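Local coordinates for spore germination protein GerM (Bacillus subtilis subsp. subtilis str. 168, PDB 6GZB) that is of unknown molecular function but affects both sporulation and germination, and is built from two GerMN domains in tandem, at residues Q141-T144 against W145-Q149; H163-K166 against E167-G171; K285-S288 against S289-N293; A232-N235 against E236-K239. All coordinates share one frame; numbering follows the deposited sequence.

Contact 1. Residues Q141-T144 against W145-Q149; sequences QSVT and WTLTQ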
ATOM      1  N   GLN A 141      -0.740  -2.998 -10.682  1.00 23.02           N
ATOM      2  CA  GLN A 141      -0.813  -2.435  -9.339  1.00 23.12           C
ATOM      3  C   GLN A 141       0.462  -1.689  -8.973  1.00 25.98           C
ATOM      4  O   GLN A 141       0.398  -0.609  -8.376  1.00 20.97           O
ATOM      5  CB  GLN A 141      -1.094  -3.534  -8.319  1.00 25.04           C
ATOM      6  CG  GLN A 141      -2.500  -4.098  -8.416  1.00 25.78           C
ATOM      7  CD  GLN A 141      -2.666  -5.423  -7.709  1.00 31.53           C
ATOM      8  OE1 GLN A 141      -1.731  -5.931  -7.080  1.00 26.19           O
ATOM      9  NE2 GLN A 141      -3.869  -5.992  -7.800  1.00 22.60           N
ATOM     10  N   SER A 142       1.611  -2.255  -9.347  1.00 23.45           N
ATOM     11  CA  SER A 142       2.903  -1.620  -9.092  1.00 25.29           C
ATOM     12  C   SER A 142       3.000  -0.240  -9.741  1.00 25.71           C
ATOM     13  O   SER A 142       3.340   0.752  -9.099  1.00 26.59           O
ATOM     14  CB  SER A 142       4.037  -2.505  -9.609  1.00 26.27           C
ATOM     15  OG  SER A 142       5.289  -1.841  -9.513  1.00 26.89           O
ATOM     16  N   VAL A 143       2.703  -0.183 -11.028  1.00 27.70           N
ATOM     17  CA  VAL A 143       2.739   1.065 -11.762  1.00 24.41           C
ATOM     18  C   VAL A 143       1.750   2.066 -11.165  1.00 24.71           C
ATOM     19  O   VAL A 143       2.087   3.223 -10.931  1.00 23.50           O
ATOM     20  CB  VAL A 143       2.416   0.832 -13.253  1.00 23.01           C
ATOM     21  CG1 VAL A 143       2.192   2.151 -13.963  1.00 28.92           C
ATOM     22  CG2 VAL A 143       3.537   0.054 -13.917  1.00 28.82           C
ATOM     23  N   THR A 144       0.554   1.591 -10.852  1.00 23.61           N
ATOM     24  CA  THR A 144      -0.490   2.455 -10.329  1.00 25.83           C
ATOM     25  C   THR A 144      -0.090   3.049  -8.986  1.00 27.03           C
ATOM     26  O   THR A 144      -0.244   4.245  -8.755  1.00 26.50           O
ATOM     27  CB  THR A 144      -1.829   1.707 -10.187  1.00 23.20           C
ATOM     28  OG1 THR A 144      -2.252   1.238 -11.476  1.00 24.95           O
ATOM     29  CG2 THR A 144      -2.897   2.637  -9.629  1.00 24.87           C
ATOM     30  N   TRP A 145       0.415   2.208  -8.091  1.00 25.64           N
ATOM     31  CA  TRP A 145       0.714   2.662  -6.744  1.00 24.46           C
ATOM     32  C   TRP A 145       1.993   3.486  -6.722  1.00 25.60           C
ATOM     33  O   TRP A 145       2.105   4.450  -5.954  1.00 24.79           O
ATOM     34  CB  TRP A 145       0.804   1.488  -5.768  1.00 24.21           C
ATOM     35  CG  TRP A 145      -0.533   0.996  -5.324  1.00 27.38           C
ATOM     36  CD1 TRP A 145      -1.490   0.430  -6.108  1.00 25.81           C
ATOM     37  CD2 TRP A 145      -1.074   1.048  -4.005  1.00 27.74           C
ATOM     38  NE1 TRP A 145      -2.606   0.160  -5.370  1.00 26.63           N
ATOM     39  CE2 TRP A 145      -2.378   0.511  -4.069  1.00 28.37           C
ATOM     40  CE3 TRP A 145      -0.587   1.490  -2.773  1.00 27.43           C
ATOM     41  CZ2 TRP A 145      -3.212   0.425  -2.953  1.00 25.64           C
ATOM     42  CZ3 TRP A 145      -1.419   1.400  -1.655  1.00 24.17           C
ATOM     43  CH2 TRP A 145      -2.716   0.883  -1.757  1.00 27.60           C
ATOM     44  N   THR A 146       2.924   3.165  -7.613  1.00 25.81           N
ATOM     45  CA  THR A 146       4.146   3.957  -7.721  1.00 29.95           C
ATOM     46  C   THR A 146       3.866   5.383  -8.231  1.00 31.74           C
ATOM     47  O   THR A 146       4.359   6.366  -7.663  1.00 28.36           O
ATOM     48  CB  THR A 146       5.201   3.267  -8.599  1.00 30.46           C
ATOM     49  OG1 THR A 146       5.540   1.996  -8.034  1.00 25.87           O
ATOM     50  CG2 THR A 146       6.459   4.118  -8.686  1.00 27.78           C
ATOM     51  N   LEU A 147       3.020   5.499  -9.250  1.00 28.92           N
ATOM     52  CA  LEU A 147       2.684   6.805  -9.813  1.00 27.31           C
ATOM     53  C   LEU A 147       1.863   7.644  -8.841  1.00 27.07           C
ATOM     54  O   LEU A 147       2.076   8.847  -8.723  1.00 29.96           O
ATOM     55  CB  LEU A 147       1.924   6.652 -11.135  1.00 29.89           C
ATOM     56  CG  LEU A 147       2.792   6.271 -12.331  1.00 29.21           C
ATOM     57  CD1 LEU A 147       1.942   6.057 -13.577  1.00 36.11           C
ATOM     58  CD2 LEU A 147       3.838   7.343 -12.569  1.00 28.74           C
ATOM     59  N   THR A 148       0.941   7.011  -8.128  1.00 28.27           N
ATOM     60  CA  THR A 148      -0.001   7.748  -7.292  1.00 26.23           C
ATOM     61  C   THR A 148       0.567   8.143  -5.945  1.00 26.07           C
ATOM     62  O   THR A 148      -0.131   8.753  -5.132  1.00 26.75           O
ATOM     63  CB  THR A 148      -1.320   6.970  -7.079  1.00 25.43           C
ATOM     64  OG1 THR A 148      -1.047   5.635  -6.652  1.00 27.65           O
ATOM     65  CG2 THR A 148      -2.116   6.930  -8.384  1.00 30.61           C
ATOM     66  N   GLN A 149       1.841   7.854  -5.709  1.00 26.46           N
ATOM     67  CA  GLN A 149       2.488   8.384  -4.507  1.00 32.67           C
ATOM     68  C   GLN A 149       2.655   9.905  -4.600  1.00 29.37           C
ATOM     69  O   GLN A 149       2.809  10.576  -3.595  1.00 28.77           O
ATOM     70  CB  GLN A 149       3.847   7.720  -4.263  1.00 27.74           C
ATOM     71  CG  GLN A 149       4.977   8.260  -5.122  1.00 27.42           C
ATOM     72  CD  GLN A 149       6.244   7.449  -4.953  1.00 33.04           C
ATOM     73  OE1 GLN A 149       6.969   7.633  -3.982  1.00 31.54           O
ATOM     74  NE2 GLN A 149       6.496   6.520  -5.875  1.00 27.93           N
TER
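Trp145 opens this last turn of helix 136-147 by giving its backbone N to Gln141 O, 2.8 Å away. Its indole swings back beside the donor, with CG close to its own backbone N (chi1 -80°), and Gln141 O lies at the ring edge, 3.1 Å from CD1. Thr146 then doubles the usual helix bond: its N and its OG1 reach Ser142 O from opposite faces of the carbonyl plane, OG1 being 2.7 Å from the oxygen and well above that plane. At Leu147 the backbone N bonds Val143 O, while the side chains run side by side, Leu147 CD1 3.9 Å from Val143 CG1. Thr148 repeats the double grip on Thr144 O, with N at 3.1 Å and OG1 at 2.6 Å, again from opposite faces. A valine here would probably leave Thr144 O with the backbone N-H alone and deprive the Arg181 guanidinium of its hydroxyl partner. Gln149 curls back, NE2 bonding Thr146 O on a lone pair at 2.8 Å. The helix belongs to a beta-alpha-beta unit: Val143 and Leu147 pack on strands 119-124 and 155-160, Leu147 and Thr146 also touch helix 78-84, and Trp145 meets the ring of Tyr57.

Contact 2. Residues H163-K166 against E167-G171; sequences HELK and EMPVG
Leu165 meets Met168 and Pro169 in a short apolar contact round the bend where the chain leaves the edge of a mixed four-stranded beta-sheet. Strand 163-164, one of the two outermost strands of the sheet, runs antiparallel to strand 155-160, and the contact forms where the chain runs on from it, at the protein surface. No hydrogen bond links 163-166 to 167-171, so across the bend the two are held by the chain itself and by van der Waals packing. Leu165 turns its side chain toward the loop, and both of its methyls lie about equally far from Glu167 O, each at 4.1 Å. The end of Lys166 leads off from the loop, and Glu167, with CG between its backbone N and carbonyl carbon (chi1 63°), runs out extended beyond CG. Met168 instead covers Ile139 and Val140 of helix 136-147 together with Phe128 and Tyr131. Leu165 and Pro169 both rest on Ile160 of the adjoining strand, so the small apolar cluster joins the loop to the sheet, and a backbone hydrogen bond between Leu165 and Leu158 ties its start to that strand. The touches are loose: a single methyl, Leu165 CD1, lies 4.3 Å from Met168 SD and 4.4 Å from Pro169 CD.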
ATOM      1  N   HIS A 163      -0.421   3.443 -27.930  1.00 33.27           N
ATOM      2  CA  HIS A 163      -1.697   2.733 -28.030  1.00 32.09           C
ATOM      3  C   HIS A 163      -2.317   2.546 -26.644  1.00 38.74           C
ATOM      4  O   HIS A 163      -1.658   2.060 -25.726  1.00 33.16           O
ATOM      5  CB  HIS A 163      -1.480   1.374 -28.702  1.00 32.51           C
ATOM      6  CG  HIS A 163      -2.679   0.482 -28.679  1.00 39.11           C
ATOM      7  ND1 HIS A 163      -3.805   0.726 -29.437  1.00 48.35           N
ATOM      8  CD2 HIS A 163      -2.909  -0.680 -28.024  1.00 43.89           C
ATOM      9  CE1 HIS A 163      -4.689  -0.235 -29.224  1.00 49.47           C
ATOM     10  NE2 HIS A 163      -4.177  -1.090 -28.358  1.00 45.69           N
ATOM     11  N   GLU A 164      -3.573   2.955 -26.492  1.00 39.95           N
ATOM     12  CA  GLU A 164      -4.244   2.907 -25.193  1.00 43.66           C
ATOM     13  C   GLU A 164      -4.541   1.467 -24.808  1.00 41.36           C
ATOM     14  O   GLU A 164      -4.929   0.669 -25.649  1.00 51.91           O
ATOM     15  CB  GLU A 164      -5.534   3.722 -25.219  1.00 36.34           C
ATOM     16  CG  GLU A 164      -5.316   5.214 -25.031  1.00 48.21           C
ATOM     17  CD  GLU A 164      -6.500   6.044 -25.495  1.00 57.08           C
ATOM     18  OE1 GLU A 164      -7.632   5.516 -25.558  1.00 68.87           O
ATOM     19  OE2 GLU A 164      -6.294   7.226 -25.824  1.00 55.91           O
ATOM     20  N   LEU A 165      -4.257   1.120 -23.557  1.00 35.04           N
ATOM     21  CA  LEU A 165      -4.529  -0.217 -23.048  1.00 38.94           C
ATOM     22  C   LEU A 165      -5.881  -0.256 -22.340  1.00 31.70           C
ATOM     23  O   LEU A 165      -6.054   0.332 -21.273  1.00 37.27           O
ATOM     24  CB  LEU A 165      -3.443  -0.646 -22.057  1.00 38.46           C
ATOM     25  CG  LEU A 165      -2.027  -0.868 -22.579  1.00 43.03           C
ATOM     26  CD1 LEU A 165      -1.255  -1.718 -21.580  1.00 44.22           C
ATOM     27  CD2 LEU A 165      -2.035  -1.521 -23.954  1.00 47.84           C
ATOM     28  N   LYS A 166      -6.813  -1.007 -22.907  1.00 35.49           N
ATOM     29  CA  LYS A 166      -8.047  -1.358 -22.220  1.00 39.47           C
ATOM     30  C   LYS A 166      -7.903  -2.711 -21.538  1.00 34.75           C
ATOM     31  O   LYS A 166      -8.684  -3.049 -20.658  1.00 33.21           O
ATOM     32  CB  LYS A 166      -9.212  -1.401 -23.213  1.00 50.10           C
ATOM     33  CG  LYS A 166      -9.583  -0.042 -23.793  1.00 59.06           C
ATOM     34  CD  LYS A 166     -10.310  -0.176 -25.126  1.00 67.28           C
ATOM     35  CE  LYS A 166     -11.753  -0.620 -24.940  1.00 75.88           C
ATOM     36  NZ  LYS A 166     -12.380  -1.000 -26.234  1.00 96.59           N
ATOM     37  N   GLU A 167      -6.902  -3.485 -21.944  1.00 32.49           N
ATOM     38  CA  GLU A 167      -6.542  -4.695 -21.225  1.00 39.97           C
ATOM     39  C   GLU A 167      -5.040  -4.936 -21.298  1.00 36.17           C
ATOM     40  O   GLU A 167      -4.360  -4.361 -22.138  1.00 35.62           O
ATOM     41  CB  GLU A 167      -7.286  -5.894 -21.802  1.00 44.96           C
ATOM     42  CG  GLU A 167      -6.941  -6.202 -23.244  1.00 47.64           C
ATOM     43  CD  GLU A 167      -7.803  -7.311 -23.820  1.00 50.83           C
ATOM     44  OE1 GLU A 167      -8.930  -7.508 -23.326  1.00 48.06           O
ATOM     45  OE2 GLU A 167      -7.357  -7.978 -24.774  1.00 70.33           O
ATOM     46  N   MET A 168      -4.515  -5.742 -20.380  1.00 33.12           N
ATOM     47  CA  MET A 168      -3.100  -6.078 -20.409  1.00 39.76           C
ATOM     48  C   MET A 168      -2.853  -7.097 -21.521  1.00 36.91           C
ATOM     49  O   MET A 168      -3.695  -7.940 -21.786  1.00 38.12           O
ATOM     50  CB  MET A 168      -2.650  -6.628 -19.052  1.00 32.10           C
ATOM     51  CG  MET A 168      -2.535  -5.575 -17.961  1.00 35.79           C
ATOM     52  SD  MET A 168      -1.181  -4.412 -18.240  1.00 35.03           S
ATOM     53  CE  MET A 168       0.223  -5.377 -17.695  1.00 37.59           C
ATOM     54  N   PRO A 169      -1.707  -6.990 -22.199  1.00 36.11           N
ATOM     55  CA  PRO A 169      -1.488  -7.680 -23.470  1.00 36.36           C
ATOM     56  C   PRO A 169      -1.379  -9.198 -23.348  1.00 39.96           C
ATOM     57  O   PRO A 169      -1.856  -9.914 -24.215  1.00 35.91           O
ATOM     58  CB  PRO A 169      -0.165  -7.090 -23.976  1.00 36.76           C
ATOM     59  CG  PRO A 169       0.487  -6.505 -22.772  1.00 36.23           C
ATOM     60  CD  PRO A 169      -0.639  -6.024 -21.908  1.00 31.83           C
ATOM     61  N   VAL A 170      -0.726  -9.691 -22.301  1.00 35.95           N
ATOM     62  CA  VAL A 170      -0.356 -11.100 -22.255  1.00 30.66           C
ATOM     63  C   VAL A 170      -1.541 -11.983 -21.873  1.00 34.90           C
ATOM     64  O   VAL A 170      -1.782 -13.008 -22.501  1.00 42.90           O
ATOM     65  CB  VAL A 170       0.809 -11.348 -21.279  1.00 31.87           C
ATOM     66  CG1 VAL A 170       1.026 -12.838 -21.063  1.00 36.21           C
ATOM     67  CG2 VAL A 170       2.072 -10.687 -21.797  1.00 32.79           C
ATOM     68  N   GLY A 171      -2.292 -11.576 -20.857  1.00 38.20           N
ATOM     69  CA  GLY A 171      -3.367 -12.403 -20.320  1.00 33.34           C
ATOM     70  C   GLY A 171      -4.738 -11.752 -20.377  1.00 32.31           C
ATOM     71  O   GLY A 171      -5.726 -12.352 -19.978  1.00 36.04           O
TER

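Contact 3. Residues K285-S288 against S289-N293; sequences KMIS and SEVLN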
ATOM      1  N   LYS A 285       1.099  -0.099  29.630  1.00 56.03           N
ATOM      2  CA  LYS A 285       0.118   0.179  28.572  1.00 56.22           C
ATOM      3  C   LYS A 285       0.770   0.581  27.251  1.00 46.08           C
ATOM      4  O   LYS A 285       0.452   1.615  26.658  1.00 53.02           O
ATOM      5  CB  LYS A 285      -0.891   1.230  29.016  1.00 54.34           C
ATOM      6  CG  LYS A 285      -1.882   0.718  30.048  1.00 58.80           C
ATOM      7  CD  LYS A 285      -2.951   1.755  30.340  1.00 65.83           C
ATOM      8  CE  LYS A 285      -3.741   1.409  31.591  1.00 67.08           C
ATOM      9  NZ  LYS A 285      -5.111   1.981  31.509  1.00 83.46           N
ATOM     10  N   MET A 286       1.633  -0.298  26.765  1.00 37.09           N
ATOM     11  CA  MET A 286       2.373  -0.070  25.547  1.00 44.64           C
ATOM     12  C   MET A 286       1.632  -0.656  24.350  1.00 36.29           C
ATOM     13  O   MET A 286       1.177  -1.794  24.371  1.00 35.58           O
ATOM     14  CB  MET A 286       3.752  -0.717  25.658  1.00 43.21           C
ATOM     15  CG  MET A 286       4.709  -0.336  24.540  1.00 46.19           C
ATOM     16  SD  MET A 286       6.353  -1.008  24.811  1.00 66.40           S
ATOM     17  CE  MET A 286       6.935   0.056  26.140  1.00 73.68           C
ATOM     18  N   ILE A 287       1.543   0.133  23.292  1.00 43.96           N
ATOM     19  CA  ILE A 287       1.075  -0.356  22.010  1.00 37.76           C
ATOM     20  C   ILE A 287       2.288  -0.536  21.114  1.00 35.11           C
ATOM     21  O   ILE A 287       3.161   0.332  21.047  1.00 33.68           O
ATOM     22  CB  ILE A 287       0.078   0.636  21.383  1.00 35.39           C
ATOM     23  CG1 ILE A 287      -0.522   0.059  20.105  1.00 39.47           C
ATOM     24  CG2 ILE A 287       0.750   1.972  21.095  1.00 32.40           C
ATOM     25  CD1 ILE A 287      -1.723   0.839  19.598  1.00 31.99           C
ATOM     26  N   SER A 288       2.399  -1.703  20.495  1.00 32.12           N
ATOM     27  CA  SER A 288       3.585  -2.013  19.712  1.00 31.28           C
ATOM     28  C   SER A 288       3.622  -1.168  18.444  1.00 28.87           C
ATOM     29  O   SER A 288       2.592  -0.713  17.950  1.00 28.72           O
ATOM     30  CB  SER A 288       3.613  -3.499  19.351  1.00 34.94           C
ATOM     31  OG  SER A 288       2.862  -3.755  18.187  1.00 37.10           O
ATOM     32  N   SER A 289       4.826  -0.926  17.955  1.00 29.36           N
ATOM     33  CA  SER A 289       5.033  -0.190  16.723  1.00 33.76           C
ATOM     34  C   SER A 289       4.332  -0.842  15.536  1.00 30.63           C
ATOM     35  O   SER A 289       3.895  -0.154  14.616  1.00 33.25           O
ATOM     36  CB  SER A 289       6.525  -0.099  16.436  1.00 36.04           C
ATOM     37  OG  SER A 289       7.066   1.068  17.022  1.00 71.04           O
ATOM     38  N   GLU A 290       4.308  -2.170  15.530  1.00 26.68           N
ATOM     39  CA  GLU A 290       3.733  -2.923  14.437  1.00 32.88           C
ATOM     40  C   GLU A 290       2.225  -2.717  14.400  1.00 33.38           C
ATOM     41  O   GLU A 290       1.633  -2.577  13.336  1.00 29.18           O
ATOM     42  CB  GLU A 290       4.045  -4.418  14.595  1.00 32.82           C
ATOM     43  CG  GLU A 290       5.496  -4.766  14.306  1.00 35.00           C
ATOM     44  CD  GLU A 290       6.425  -4.502  15.479  1.00 41.81           C
ATOM     45  OE1 GLU A 290       5.939  -4.127  16.567  1.00 38.68           O
ATOM     46  OE2 GLU A 290       7.650  -4.638  15.299  1.00 38.79           O
ATOM     47  N   VAL A 291       1.609  -2.725  15.576  1.00 28.14           N
ATOM     48  CA  VAL A 291       0.184  -2.500  15.684  1.00 27.79           C
ATOM     49  C   VAL A 291      -0.165  -1.066  15.279  1.00 31.48           C
ATOM     50  O   VAL A 291      -1.039  -0.843  14.434  1.00 30.35           O
ATOM     51  CB  VAL A 291      -0.312  -2.783  17.109  1.00 31.37           C
ATOM     52  CG1 VAL A 291      -1.668  -2.150  17.338  1.00 30.54           C
ATOM     53  CG2 VAL A 291      -0.380  -4.284  17.361  1.00 33.28           C
ATOM     54  N   LEU A 292       0.580  -0.105  15.819  1.00 29.82           N
ATOM     55  CA  LEU A 292       0.335   1.302  15.539  1.00 28.69           C
ATOM     56  C   LEU A 292       0.555   1.666  14.068  1.00 32.51           C
ATOM     57  O   LEU A 292      -0.277   2.339  13.469  1.00 26.62           O
ATOM     58  CB  LEU A 292       1.222   2.173  16.423  1.00 32.92           C
ATOM     59  CG  LEU A 292       0.952   3.674  16.386  1.00 33.74           C
ATOM     60  CD1 LEU A 292      -0.485   3.970  16.801  1.00 34.31           C
ATOM     61  CD2 LEU A 292       1.946   4.395  17.284  1.00 38.00           C
ATOM     62  N   ASN A 293       1.671   1.232  13.488  1.00 29.36           N
ATOM     63  CA  ASN A 293       1.920   1.451  12.065  1.00 34.96           C
ATOM     64  C   ASN A 293       0.833   0.852  11.160  1.00 33.37           C
ATOM     65  O   ASN A 293       0.461   1.447  10.151  1.00 31.71           O
ATOM     66  CB  ASN A 293       3.275   0.868  11.672  1.00 36.04           C
ATOM     67  CG  ASN A 293       4.422   1.762  12.060  1.00 44.90           C
ATOM     68  OD1 ASN A 293       4.336   2.980  11.937  1.00 46.62           O
ATOM     69  ND2 ASN A 293       5.511   1.158  12.524  1.00 44.74           N
TER
HETATM   70  O   HOH W   1       4.928   1.754  19.634  1.00 35.41           O
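Ser288 OG accepts the backbone N-H of Val291 at 3.1 Å, close to straight at 162°, and is also hydrogen-bonded to Asp250 OD2. This is an N-cap: Ser288 stands immediately before helix 289-299, and its hydroxyl takes up an N-H of the first turn, which has no earlier carbonyl of the helix to pair with. The torsion chi1 of 85° brings OG between the backbone N and the carbonyl carbon, folding it over the start of the helix. There it also lies against the Val291 side chain, 3.4 Å from CG2. The same residue serves the helix through its backbone, since Ser288 O accepts from Leu292 N at 3.0 Å in a nearly straight bond. An alanine here is likely to leave the Val291 N-H without its cap and Asp250 without its hydroxyl partner. The carboxylate of Glu290, bent back at chi2, comes alongside, with OE1 3.5 Å from Ser288 OG, while its other oxygen lies near Glu213, a closeness of like charges that may raise the proton affinity of either group. One residue before the cap, Ile287 adds an apolar brace. Its side chain crosses that of Val291 at about a right angle, and it also rests on Ile276 and Leu326 of neighbouring loops. Water 1 donates to Ile287 O at 2.7 Å and has a weak link to Ser289 OG. At the crossing, Val291 CG1 touches two successive atoms of the isoleucine, CG1 and CD1, each at 3.7 Å.

Contact 4. Residues A232-N235 against E236-K239; sequences AAIN and ELAK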
ATOM      1  N   ALA A 232     -14.470  -1.586  10.401  1.00 38.38           N
ATOM      2  CA  ALA A 232     -14.198  -2.769   9.588  1.00 35.10           C
ATOM      3  C   ALA A 232     -12.693  -3.031   9.494  1.00 26.58           C
ATOM      4  O   ALA A 232     -12.239  -4.167   9.653  1.00 29.41           O
ATOM      5  CB  ALA A 232     -14.789  -2.598   8.196  1.00 35.70           C
ATOM      6  N   ALA A 233     -11.932  -1.982   9.187  1.00 30.07           N
ATOM      7  CA  ALA A 233     -10.469  -2.071   9.099  1.00 31.12           C
ATOM      8  C   ALA A 233      -9.851  -2.594  10.391  1.00 27.48           C
ATOM      9  O   ALA A 233      -9.031  -3.514  10.376  1.00 31.01           O
ATOM     10  CB  ALA A 233      -9.883  -0.714   8.748  1.00 33.81           C
ATOM     11  N   ILE A 234     -10.275  -2.032  11.513  1.00 31.88           N
ATOM     12  CA  ILE A 234      -9.782  -2.472  12.813  1.00 29.88           C
ATOM     13  C   ILE A 234     -10.126  -3.934  13.081  1.00 32.13           C
ATOM     14  O   ILE A 234      -9.273  -4.701  13.531  1.00 33.30           O
ATOM     15  CB  ILE A 234     -10.340  -1.595  13.953  1.00 32.64           C
ATOM     16  CG1 ILE A 234      -9.839  -0.156  13.811  1.00 31.92           C
ATOM     17  CG2 ILE A 234      -9.929  -2.155  15.300  1.00 30.98           C
ATOM     18  CD1 ILE A 234      -8.339  -0.052  13.640  1.00 38.08           C
ATOM     19  N   ASN A 235     -11.359  -4.333  12.780  1.00 32.04           N
ATOM     20  CA  ASN A 235     -11.761  -5.733  12.964  1.00 27.52           C
ATOM     21  C   ASN A 235     -10.922  -6.670  12.097  1.00 31.08           C
ATOM     22  O   ASN A 235     -10.530  -7.751  12.545  1.00 35.65           O
ATOM     23  CB  ASN A 235     -13.255  -5.935  12.656  1.00 34.39           C
ATOM     24  CG  ASN A 235     -14.164  -5.267  13.673  1.00 39.11           C
ATOM     25  OD1 ASN A 235     -13.732  -4.914  14.766  1.00 43.42           O
ATOM     26  ND2 ASN A 235     -15.402  -5.006  13.280  1.00 47.77           N
ATOM     27  N   GLU A 236     -10.618  -6.253  10.866  1.00 27.11           N
ATOM     28  CA  GLU A 236      -9.786  -7.085   9.984  1.00 32.05           C
ATOM     29  C   GLU A 236      -8.347  -7.182  10.494  1.00 28.85           C
ATOM     30  O   GLU A 236      -7.680  -8.213  10.329  1.00 34.08           O
ATOM     31  CB  GLU A 236      -9.782  -6.537   8.548  1.00 31.02           C
ATOM     32  CG  GLU A 236     -11.105  -6.675   7.808  1.00 36.65           C
ATOM     33  CD  GLU A 236     -11.590  -8.116   7.732  1.00 36.08           C
ATOM     34  OE1 GLU A 236     -10.748  -9.019   7.622  1.00 43.98           O
ATOM     35  OE2 GLU A 236     -12.807  -8.346   7.849  1.00 50.31           O
ATOM     36  N   LEU A 237      -7.847  -6.095  11.065  1.00 31.64           N
ATOM     37  CA  LEU A 237      -6.494  -6.104  11.634  1.00 30.65           C
ATOM     38  C   LEU A 237      -6.405  -7.068  12.806  1.00 35.03           C
ATOM     39  O   LEU A 237      -5.440  -7.824  12.922  1.00 35.83           O
ATOM     40  CB  LEU A 237      -6.086  -4.704  12.072  1.00 29.72           C
ATOM     41  CG  LEU A 237      -5.670  -3.770  10.927  1.00 31.43           C
ATOM     42  CD1 LEU A 237      -5.485  -2.346  11.420  1.00 32.43           C
ATOM     43  CD2 LEU A 237      -4.390  -4.262  10.281  1.00 30.58           C
ATOM     44  N   ALA A 238      -7.451  -7.088  13.630  1.00 37.63           N
ATOM     45  CA  ALA A 238      -7.526  -7.994  14.774  1.00 33.01           C
ATOM     46  C   ALA A 238      -7.665  -9.448  14.342  1.00 40.33           C
ATOM     47  O   ALA A 238      -7.118 -10.337  14.989  1.00 34.66           O
ATOM     48  CB  ALA A 238      -8.692  -7.606  15.669  1.00 37.03           C
ATOM     49  N   LYS A 239      -8.412  -9.696  13.266  1.00 36.42           N
ATOM     50  CA  LYS A 239      -8.569 -11.064  12.755  1.00 42.55           C
ATOM     51  C   LYS A 239      -7.264 -11.605  12.205  1.00 38.49           C
ATOM     52  O   LYS A 239      -7.026 -12.803  12.240  1.00 39.30           O
ATOM     53  CB  LYS A 239      -9.613 -11.125  11.642  1.00 41.27           C
ATOM     54  CG  LYS A 239     -11.048 -10.960  12.096  1.00 47.19           C
ATOM     55  CD  LYS A 239     -11.994 -11.334  10.970  1.00 52.27           C
ATOM     56  CE  LYS A 239     -13.070 -10.286  10.774  1.00 69.33           C
ATOM     57  NZ  LYS A 239     -13.833 -10.533   9.520  1.00 80.84           N
TER
HETATM   58  O   HOH W   2     -14.718  -6.466   8.908  1.00 57.49           O
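Backbone hydrogen bonds carry most of the join between 232-235 and 236-239: Glu236 N bonds Ala232 O, Leu237 N bonds Ala233 O, Ala238 N bonds Ile234 O and Lys239 N bonds Asn235 O, all at 2.9 to 3.0 Å, the regular i to i+4 pattern of an alpha-helix. Side-chain carbons press against the same carbonyl oxygens. Glu236 CG sits 3.3 Å from Ala232 O, and Lys239 CG lies at an equal 3.3 Å from Asn235 O, each brought there by a first torsion near -70° that keeps CG beside its own backbone N.

The charged pair lies one turn apart on one side of the helix. Lys239 NZ forms a salt bridge with Glu236 OE2 at 2.9 Å, meeting the carboxylate on its syn side but 33° out of its plane. Water 2 donates to Glu236 OE2, also at 2.9 Å, and reaches Ala232 O weakly. Because OE1 has a salt bridge of its own to Lys220, the carboxylate is gripped at both oxygens, and two lysines would be expected to stabilise its charged form.

These residues form the later part of helix 229-239 in the second GerMN domain, where it packs on strands 198-208 and 213-223 and on helix 289-299. Ala233 and Leu237, one turn apart, both touch Thr298 of that helix, and Glu236 lays its side chain on Val203 and Ile222 of the two strands.

Apolar contact across the two segments is slight. The methyls Ile234 CD1 and Leu237 CD1 approach to 4.3 Å, and beyond them Ile234 covers Leu257 while Leu237 covers Phe251.

In the fold
The four contacts divide between the two halves of the tandem protein, contacts 1 and 2 belonging to the first half of the chain and contacts 3 and 4 to the second. Contacts 1 and 2 have centres about 17 Å apart and do not touch, the nearest atoms being about 7 Å apart, but Met168 of contact 2 rests on Ile139 and Val140, earlier in the helix that carries contact 1. Contacts 3 and 4 stand about 15 Å apart between centres; their nearest atoms are about 6 Å apart, yet Leu237 of contact 4 reaches Ser294, the residue just after contact 3. Across the two pairs the separation grows, from about 25 Å between the centres of contacts 1 and 4 to about 42 Å between those of contacts 2 and 3.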